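Local structure of tRNA-splicing ligase RtcB (Thermus thermophilus, 2EPG) at residues V67-D75 with F82-F90; D106-L114 with A301-A312. The protein probably joins RNA ends carrying a 2',3'-cyclic phosphate or 3'-phosphate to 5'-hydroxyl ends, using GTP and manganese. All blocks are in the same frame, centred on the assembly; numbering follows the deposited sequence.

Contact 1 pairs two strands of the RtcB fold, and contact 2 lays a long helix against another strand; their centres are 23 Å apart, their nearest atoms about 10 Å. They do not touch, but strand 86-90 of contact 1 pairs with 350-357, which pairs with 332-347, which in turn pairs with 110-119 of contact 2. Both border the predicted catalytic centre. In contact 1 the D75 side chain comes within about 3 Å of that of H410, the predicted guanylylated histidine. Contact 2 holds D106, a predicted manganese ligand, and its C109 side chain lies about 3 Å from that of H246, predicted to bind the second manganese.

Contact 1 (V67-D75 with F82-F90)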
loop_
_atom_site.group_PDB
_atom_site.type_symbol
_atom_site.label_atom_id
_atom_site.label_comp_id
_atom_site.label_asym_id
_atom_site.label_seq_id
_atom_site.Cartn_x
_atom_site.Cartn_y
_atom_site.Cartn_z
ATOM N N VAL A 67 10.807 15.615 9.812
ATOM C CA VAL A 67 10.935 16.651 8.791
ATOM C C VAL A 67 9.564 17.308 8.621
ATOM O O VAL A 67 8.541 16.622 8.513
ATOM C CB VAL A 67 11.412 16.039 7.442
ATOM C CG1 VAL A 67 11.534 17.127 6.353
ATOM C CG2 VAL A 67 12.765 15.329 7.644
ATOM N N GLU A 68 9.535 18.637 8.623
ATOM C CA GLU A 68 8.279 19.356 8.477
ATOM C C GLU A 68 7.696 19.185 7.072
ATOM O O GLU A 68 8.412 19.310 6.076
ATOM C CB GLU A 68 8.495 20.849 8.763
ATOM C CG GLU A 68 7.209 21.658 8.826
ATOM C CD GLU A 68 7.430 23.017 9.480
ATOM O OE1 GLU A 68 7.954 23.932 8.804
ATOM O OE2 GLU A 68 7.101 23.160 10.678
ATOM N N PRO A 69 6.382 18.895 6.974
ATOM C CA PRO A 69 5.476 18.727 8.111
ATOM C C PRO A 69 5.069 17.269 8.270
ATOM O O PRO A 69 5.245 16.472 7.352
ATOM C CB PRO A 69 4.278 19.559 7.701
ATOM C CG PRO A 69 4.142 19.153 6.224
ATOM C CD PRO A 69 5.619 19.147 5.734
ATOM N N ALA A 70 4.521 16.932 9.435
ATOM C CA ALA A 70 4.010 15.588 9.662
ATOM C C ALA A 70 2.706 15.672 8.863
ATOM O O ALA A 70 2.038 16.708 8.911
ATOM C CB ALA A 70 3.722 15.359 11.164
ATOM N N LEU A 71 2.340 14.606 8.151
ATOM C CA LEU A 71 1.146 14.626 7.305
ATOM C C LEU A 71 0.124 13.529 7.500
ATOM O O LEU A 71 0.429 12.438 7.986
ATOM C CB LEU A 71 1.550 14.584 5.828
ATOM C CG LEU A 71 2.312 15.756 5.226
ATOM C CD1 LEU A 71 3.442 15.230 4.368
ATOM C CD2 LEU A 71 1.348 16.629 4.414
ATOM N N ALA A 72 -1.092 13.822 7.056
ATOM C CA ALA A 72 -2.199 12.874 7.115
ATOM C C ALA A 72 -3.096 13.079 5.894
ATOM O O ALA A 72 -3.413 14.220 5.538
ATOM C CB ALA A 72 -3.010 13.069 8.385
HETATM N N MSE A 73 -3.486 11.970 5.269
HETATM C CA MSE A 73 -4.357 11.946 4.084
HETATM C C MSE A 73 -5.839 12.153 4.434
HETATM O O MSE A 73 -6.219 12.077 5.604
HETATM C CB MSE A 73 -4.186 10.604 3.352
HETATM C CG MSE A 73 -2.802 10.407 2.774
HETATM SE SE MSE A 73 -2.420 11.818 1.504
HETATM C CE MSE A 73 -0.582 12.140 1.865
ATOM N N PRO A 74 -6.697 12.393 3.418
ATOM C CA PRO A 74 -8.128 12.611 3.653
ATOM C C PRO A 74 -8.863 11.487 4.370
ATOM O O PRO A 74 -9.898 11.730 4.977
ATOM C CB PRO A 74 -8.683 12.863 2.250
ATOM C CG PRO A 74 -7.555 13.491 1.552
ATOM C CD PRO A 74 -6.385 12.611 1.998
ATOM N N ASP A 75 -8.348 10.265 4.311
ATOM C CA ASP A 75 -9.022 9.155 4.994
ATOM C C ASP A 75 -8.404 8.826 6.337
ATOM O O ASP A 75 -8.496 7.695 6.794
ATOM C CB ASP A 75 -9.002 7.888 4.143
ATOM C CG ASP A 75 -7.599 7.480 3.735
ATOM O OD1 ASP A 75 -7.446 6.368 3.186
ATOM O OD2 ASP A 75 -6.651 8.273 3.947
ATOM N N PHE A 82 0.800 6.170 15.419
ATOM C CA PHE A 82 0.649 7.063 14.270
ATOM C C PHE A 82 -0.773 6.883 13.763
ATOM O O PHE A 82 -1.358 5.802 13.918
ATOM C CB PHE A 82 1.594 6.668 13.125
ATOM C CG PHE A 82 3.036 7.053 13.340
ATOM C CD1 PHE A 82 3.720 6.654 14.479
ATOM C CD2 PHE A 82 3.714 7.804 12.382
ATOM C CE1 PHE A 82 5.059 6.999 14.659
ATOM C CE2 PHE A 82 5.055 8.154 12.557
ATOM C CZ PHE A 82 5.725 7.753 13.689
ATOM N N PRO A 83 -1.365 7.931 13.161
ATOM C CA PRO A 83 -2.731 7.748 12.654
ATOM C C PRO A 83 -2.696 6.982 11.336
ATOM O O PRO A 83 -1.675 6.960 10.645
ATOM C CB PRO A 83 -3.224 9.179 12.455
ATOM C CG PRO A 83 -1.955 9.906 12.073
ATOM C CD PRO A 83 -0.973 9.351 13.092
ATOM N N ILE A 84 -3.795 6.319 10.998
ATOM C CA ILE A 84 -3.862 5.614 9.732
ATOM C C ILE A 84 -4.092 6.731 8.727
ATOM O O ILE A 84 -4.887 7.641 8.975
ATOM C CB ILE A 84 -5.019 4.603 9.713
ATOM C CG1 ILE A 84 -4.766 3.539 10.792
ATOM C CG2 ILE A 84 -5.126 3.959 8.318
ATOM C CD1 ILE A 84 -5.872 2.517 10.961
ATOM N N GLY A 85 -3.365 6.678 7.617
ATOM C CA GLY A 85 -3.449 7.720 6.613
ATOM C C GLY A 85 -2.287 8.691 6.819
ATOM O O GLY A 85 -2.209 9.727 6.172
ATOM N N GLY A 86 -1.365 8.354 7.714
ATOM C CA GLY A 86 -0.253 9.248 7.978
ATOM C C GLY A 86 1.018 9.057 7.161
ATOM O O GLY A 86 1.327 7.962 6.711
ATOM N N VAL A 87 1.744 10.153 6.973
ATOM C CA VAL A 87 3.007 10.175 6.252
ATOM C C VAL A 87 3.931 11.001 7.138
ATOM O O VAL A 87 3.586 12.128 7.533
ATOM C CB VAL A 87 2.860 10.855 4.866
ATOM C CG1 VAL A 87 4.232 11.042 4.211
ATOM C CG2 VAL A 87 1.958 10.023 3.968
ATOM N N ALA A 88 5.099 10.451 7.462
ATOM C CA ALA A 88 6.050 11.164 8.320
ATOM C C ALA A 88 7.471 10.852 7.897
ATOM O O ALA A 88 7.900 9.703 7.949
ATOM C CB ALA A 88 5.838 10.761 9.797
ATOM N N ALA A 89 8.198 11.881 7.482
ATOM C CA ALA A 89 9.571 11.719 7.041
ATOM C C ALA A 89 10.518 12.058 8.199
ATOM O O ALA A 89 10.268 13.006 8.960
ATOM C CB ALA A 89 9.835 12.629 5.836
ATOM N N PHE A 90 11.579 11.261 8.340
ATOM C CA PHE A 90 12.573 11.447 9.392
ATOM C C PHE A 90 13.984 11.495 8.807
ATOM O O PHE A 90 14.340 10.656 7.978
ATOM C CB PHE A 90 12.455 10.319 10.417
ATOM C CG PHE A 90 11.229 10.434 11.300
ATOM C CD1 PHE A 90 10.008 9.893 10.904
ATOM C CD2 PHE A 90 11.297 11.113 12.510
ATOM C CE1 PHE A 90 8.872 10.024 11.703
ATOM C CE2 PHE A 90 10.162 11.252 13.317
ATOM C CZ PHE A 90 8.951 10.708 12.917
HETATM O O HOH W 1 7.117 14.370 8.152
#
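V87 is the main bump: it stands on strand 86-90 beside L71 of the antiparallel strand 70-73. Its CB lies 4.1 Å from L71 CB, its partner in a hydrogen-bonded pair, and its CG2 meets the selenomethionine methyl, M73 CE, at 3.9 Å. M73 CG stands beside the backbone N, and a second turn (chi2 -60°) curls the chain back until its end crosses V87. Two main-chain bonds of 2.8 Å, L71 N to V87 O and V87 N to L71 O, fix this pair. The other face is flat: A72 offers only a methyl, and opposite it G86 has no side chain; a CB there would be crowded by P83 O and stand close to L71 O. At G85 the demand for glycine is stronger: a CB would jam against the preceding carbonyl O and press toward the D75 carboxylate, while G85 O takes M73 N at 2.7 Å. With G86 it forms a G1 bulge opposite K357, at the end of the type II turn from P83.

Past A70, where a cis peptide precedes P69, a water bridges the two segments, donating to V67 O and P69 O and accepting from A89 N. Beyond it V67 N returns to A89 O at 2.8 Å, and V67 CB packs on A89 CB. The D75 side chain, touching H410, the predicted GMP-histidine, brings this pair to the probable active site. Strand 34-37 flanks 70-73 in parallel, 350-357 flanks 86-90, helix 52-60 covers A72 and A88, and helix 462-470 packs on P74 and D75.

Contact 2 (D106-L114 with A301-A312); sequences DINCGVRLL and ANFAFANRQLIA
N108 carries its CG opposite the backbone N (chi1 -169°), which sends the amide onto helix 301-312, while R112 leaves its strand extended and then kinks at chi3 (-64°) to lay its guanidinium against Q309. This is helix-on-sheet packing: strand 110-114 and the helix run in roughly the same direction. The type II turn D106-C109, leading into the strand, carries D106, a predicted manganese ligand, and C109, which packs on H246, predicted to bind the second manganese, so the helix backs the probable metal site of this RtcB enzyme.

N108 ND2 gives a hydrogen to A301 O at 2.9 Å, sharing that carbonyl with the helix's own F305 N. The same nitrogen sits over the centre of the F305 ring, 3.2 Å above its plane, with the amide turned 74° to the ring. R308 answers from the helix: its NH2 donates to N108 O at 2.9 Å, the oxygen lying close to the guanidinium plane, and one face of that group covers G110 CA and V111 N. Any side chain at G110 would clash with R308 NH2.

R112 grips Q309 end-on, NH1 at 2.8 Å and NH2 at 2.9 Å from OE1, both approaching from the same side of the amide plane, off the lone pairs. D177 and Y172 hold Q309 NE2, which fixes that amide's rotation. The two oxygens of D336 pair with R112 NE and R308 NH1, so the carboxylate is shared and probably offsets part of both charges. With an alanine at R112, Q309 OE1 would probably lose both these donors and D336 one of its two arginine partners. A312 CB touches R112 NH2 at 3.5 Å, and a water accepts from R112 NH1 and donates to F305 O at 2.7 Å.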
loop_
_atom_site.group_PDB
_atom_site.type_symbol
_atom_site.label_atom_id
_atom_site.label_comp_id
_atom_site.label_asym_id
_atom_site.label_seq_id
_atom_site.Cartn_x
_atom_site.Cartn_y
_atom_site.Cartn_z
ATOM N N ASP A 106 0.652 -4.802 9.415
ATOM C CA ASP A 106 0.785 -5.547 8.175
ATOM C C ASP A 106 1.740 -4.827 7.213
ATOM O O ASP A 106 1.326 -4.067 6.347
ATOM C CB ASP A 106 -0.567 -5.775 7.515
ATOM C CG ASP A 106 -0.484 -6.795 6.375
ATOM O OD1 ASP A 106 -1.543 -7.210 5.855
ATOM O OD2 ASP A 106 0.645 -7.176 5.996
ATOM N N ILE A 107 3.031 -5.075 7.402
ATOM C CA ILE A 107 4.078 -4.479 6.594
ATOM C C ILE A 107 3.894 -4.808 5.134
ATOM O O ILE A 107 3.764 -5.972 4.739
ATOM C CB ILE A 107 5.467 -4.934 7.071
ATOM C CG1 ILE A 107 5.661 -4.473 8.523
ATOM C CG2 ILE A 107 6.577 -4.345 6.155
ATOM C CD1 ILE A 107 6.920 -5.009 9.208
ATOM N N ASN A 108 3.891 -3.748 4.338
ATOM C CA ASN A 108 3.692 -3.816 2.898
ATOM C C ASN A 108 2.396 -4.473 2.499
ATOM O O ASN A 108 2.338 -5.176 1.494
ATOM C CB ASN A 108 4.846 -4.491 2.158
ATOM C CG ASN A 108 4.747 -4.307 0.625
ATOM O OD1 ASN A 108 3.863 -3.587 0.122
ATOM N ND2 ASN A 108 5.650 -4.951 -0.115
ATOM N N CYS A 109 1.363 -4.285 3.317
ATOM C CA CYS A 109 0.039 -4.746 2.935
ATOM C C CYS A 109 -0.052 -3.803 1.732
ATOM O O CYS A 109 0.287 -2.611 1.846
ATOM C CB CYS A 109 -1.012 -4.335 3.978
ATOM S SG CYS A 109 -2.744 -4.477 3.407
ATOM N N GLY A 110 -0.463 -4.312 0.582
ATOM C CA GLY A 110 -0.506 -3.443 -0.573
ATOM C C GLY A 110 -1.454 -3.902 -1.650
ATOM O O GLY A 110 -2.294 -4.770 -1.418
ATOM N N VAL A 111 -1.286 -3.341 -2.843
ATOM C CA VAL A 111 -2.176 -3.650 -3.942
ATOM C C VAL A 111 -1.473 -3.875 -5.267
ATOM O O VAL A 111 -0.543 -3.155 -5.608
ATOM C CB VAL A 111 -3.179 -2.480 -4.157
ATOM C CG1 VAL A 111 -4.233 -2.866 -5.171
ATOM C CG2 VAL A 111 -3.809 -2.078 -2.823
ATOM N N ARG A 112 -1.928 -4.875 -6.010
ATOM C CA ARG A 112 -1.402 -5.111 -7.338
ATOM C C ARG A 112 -2.604 -5.082 -8.282
ATOM O O ARG A 112 -3.657 -5.669 -7.979
ATOM C CB ARG A 112 -0.716 -6.469 -7.466
ATOM C CG ARG A 112 -0.377 -6.790 -8.926
ATOM C CD ARG A 112 0.513 -8.010 -9.141
ATOM N NE ARG A 112 1.859 -7.888 -8.581
ATOM C CZ ARG A 112 2.902 -8.586 -9.028
ATOM N NH1 ARG A 112 4.105 -8.457 -8.483
ATOM N NH2 ARG A 112 2.750 -9.392 -10.061
ATOM N N LEU A 113 -2.457 -4.390 -9.409
ATOM C CA LEU A 113 -3.523 -4.347 -10.394
ATOM C C LEU A 113 -3.027 -4.930 -11.719
ATOM O O LEU A 113 -2.030 -4.461 -12.285
ATOM C CB LEU A 113 -4.016 -2.910 -10.633
ATOM C CG LEU A 113 -5.184 -2.760 -11.628
ATOM C CD1 LEU A 113 -6.450 -3.429 -11.077
ATOM C CD2 LEU A 113 -5.485 -1.291 -11.860
ATOM N N LEU A 114 -3.719 -5.965 -12.192
ATOM C CA LEU A 114 -3.396 -6.577 -13.469
ATOM C C LEU A 114 -4.400 -5.980 -14.473
ATOM O O LEU A 114 -5.567 -5.761 -14.131
ATOM C CB LEU A 114 -3.578 -8.109 -13.407
ATOM C CG LEU A 114 -2.808 -8.919 -12.353
ATOM C CD1 LEU A 114 -3.077 -10.418 -12.537
ATOM C CD2 LEU A 114 -1.320 -8.632 -12.486
ATOM N N ALA A 301 8.604 -6.757 3.772
ATOM C CA ALA A 301 8.060 -6.116 2.580
ATOM C C ALA A 301 8.340 -6.958 1.329
ATOM O O ALA A 301 7.474 -7.112 0.478
ATOM C CB ALA A 301 8.649 -4.703 2.424
ATOM N N ASN A 302 9.548 -7.496 1.220
ATOM C CA ASN A 302 9.916 -8.307 0.063
ATOM C C ASN A 302 9.066 -9.560 0.005
ATOM O O ASN A 302 8.750 -10.060 -1.076
ATOM C CB ASN A 302 11.411 -8.676 0.116
ATOM C CG ASN A 302 12.310 -7.470 -0.087
ATOM O OD1 ASN A 302 13.526 -7.508 0.190
ATOM N ND2 ASN A 302 11.724 -6.392 -0.590
ATOM N N PHE A 303 8.695 -10.064 1.177
ATOM C CA PHE A 303 7.862 -11.245 1.255
ATOM C C PHE A 303 6.481 -10.882 0.724
ATOM O O PHE A 303 5.875 -11.629 -0.056
ATOM C CB PHE A 303 7.756 -11.733 2.706
ATOM C CG PHE A 303 6.883 -12.950 2.869
ATOM C CD1 PHE A 303 7.277 -14.178 2.354
ATOM C CD2 PHE A 303 5.661 -12.862 3.519
ATOM C CE1 PHE A 303 6.466 -15.302 2.490
ATOM C CE2 PHE A 303 4.843 -13.978 3.657
ATOM C CZ PHE A 303 5.249 -15.201 3.141
ATOM N N ALA A 304 5.984 -9.722 1.137
ATOM C CA ALA A 304 4.666 -9.275 0.670
ATOM C C ALA A 304 4.708 -9.065 -0.847
ATOM O O ALA A 304 3.768 -9.412 -1.555
ATOM C CB ALA A 304 4.245 -7.968 1.391
ATOM N N PHE A 305 5.792 -8.490 -1.357
ATOM C CA PHE A 305 5.883 -8.298 -2.800
ATOM C C PHE A 305 5.799 -9.656 -3.512
ATOM O O PHE A 305 5.104 -9.796 -4.509
ATOM C CB PHE A 305 7.203 -7.607 -3.177
ATOM C CG PHE A 305 7.165 -6.097 -3.066
ATOM C CD1 PHE A 305 8.214 -5.407 -2.465
ATOM C CD2 PHE A 305 6.095 -5.367 -3.586
ATOM C CE1 PHE A 305 8.206 -4.021 -2.379
ATOM C CE2 PHE A 305 6.074 -3.982 -3.507
ATOM C CZ PHE A 305 7.134 -3.304 -2.900
ATOM N N ALA A 306 6.502 -10.658 -2.983
ATOM C CA ALA A 306 6.530 -12.001 -3.572
ATOM C C ALA A 306 5.184 -12.668 -3.493
ATOM O O ALA A 306 4.771 -13.385 -4.405
ATOM C CB ALA A 306 7.573 -12.860 -2.870
ATOM N N ASN A 307 4.500 -12.442 -2.385
ATOM C CA ASN A 307 3.184 -13.018 -2.186
ATOM C C ASN A 307 2.209 -12.542 -3.272
ATOM O O ASN A 307 1.427 -13.336 -3.811
ATOM C CB ASN A 307 2.650 -12.631 -0.801
ATOM C CG ASN A 307 1.345 -13.320 -0.482
ATOM O OD1 ASN A 307 1.199 -14.513 -0.729
ATOM N ND2 ASN A 307 0.393 -12.581 0.077
ATOM N N ARG A 308 2.237 -11.245 -3.578
ATOM C CA ARG A 308 1.343 -10.717 -4.599
ATOM C C ARG A 308 1.782 -11.234 -5.971
ATOM O O ARG A 308 0.949 -11.532 -6.828
ATOM C CB ARG A 308 1.326 -9.181 -4.561
ATOM C CG ARG A 308 0.628 -8.615 -3.312
ATOM C CD ARG A 308 0.240 -7.137 -3.459
ATOM N NE ARG A 308 1.378 -6.215 -3.457
ATOM C CZ ARG A 308 1.887 -5.639 -2.372
ATOM N NH1 ARG A 308 2.913 -4.816 -2.488
ATOM N NH2 ARG A 308 1.378 -5.882 -1.169
ATOM N N GLN A 309 3.090 -11.346 -6.177
ATOM C CA GLN A 309 3.594 -11.847 -7.438
ATOM C C GLN A 309 3.090 -13.278 -7.647
ATOM O O GLN A 309 2.640 -13.618 -8.743
ATOM C CB GLN A 309 5.129 -11.826 -7.453
ATOM C CG GLN A 309 5.750 -12.432 -8.715
ATOM C CD GLN A 309 5.395 -11.655 -9.998
ATOM O OE1 GLN A 309 5.455 -10.424 -10.031
ATOM N NE2 GLN A 309 5.046 -12.378 -11.052
ATOM N N LEU A 310 3.133 -14.099 -6.593
ATOM C CA LEU A 310 2.692 -15.494 -6.697
ATOM C C LEU A 310 1.214 -15.562 -7.003
ATOM O O LEU A 310 0.779 -16.337 -7.845
ATOM C CB LEU A 310 2.953 -16.273 -5.391
ATOM C CG LEU A 310 3.651 -17.645 -5.482
ATOM C CD1 LEU A 310 3.378 -18.464 -4.209
ATOM C CD2 LEU A 310 3.189 -18.414 -6.713
ATOM N N ILE A 311 0.431 -14.753 -6.306
ATOM C CA ILE A 311 -1.005 -14.743 -6.532
ATOM C C ILE A 311 -1.304 -14.355 -7.977
ATOM O O ILE A 311 -2.176 -14.938 -8.617
ATOM C CB ILE A 311 -1.706 -13.775 -5.555
ATOM C CG1 ILE A 311 -1.554 -14.308 -4.120
ATOM C CG2 ILE A 311 -3.200 -13.648 -5.904
ATOM C CD1 ILE A 311 -2.023 -13.357 -3.034
ATOM N N ALA A 312 -0.565 -13.383 -8.498
ATOM C CA ALA A 312 -0.770 -12.947 -9.875
ATOM C C ALA A 312 -0.505 -14.111 -10.826
ATOM O O ALA A 312 -1.208 -14.274 -11.824
ATOM C CB ALA A 312 0.150 -11.770 -10.205
HETATM O O HOH W 2 4.619 -7.495 -5.872
#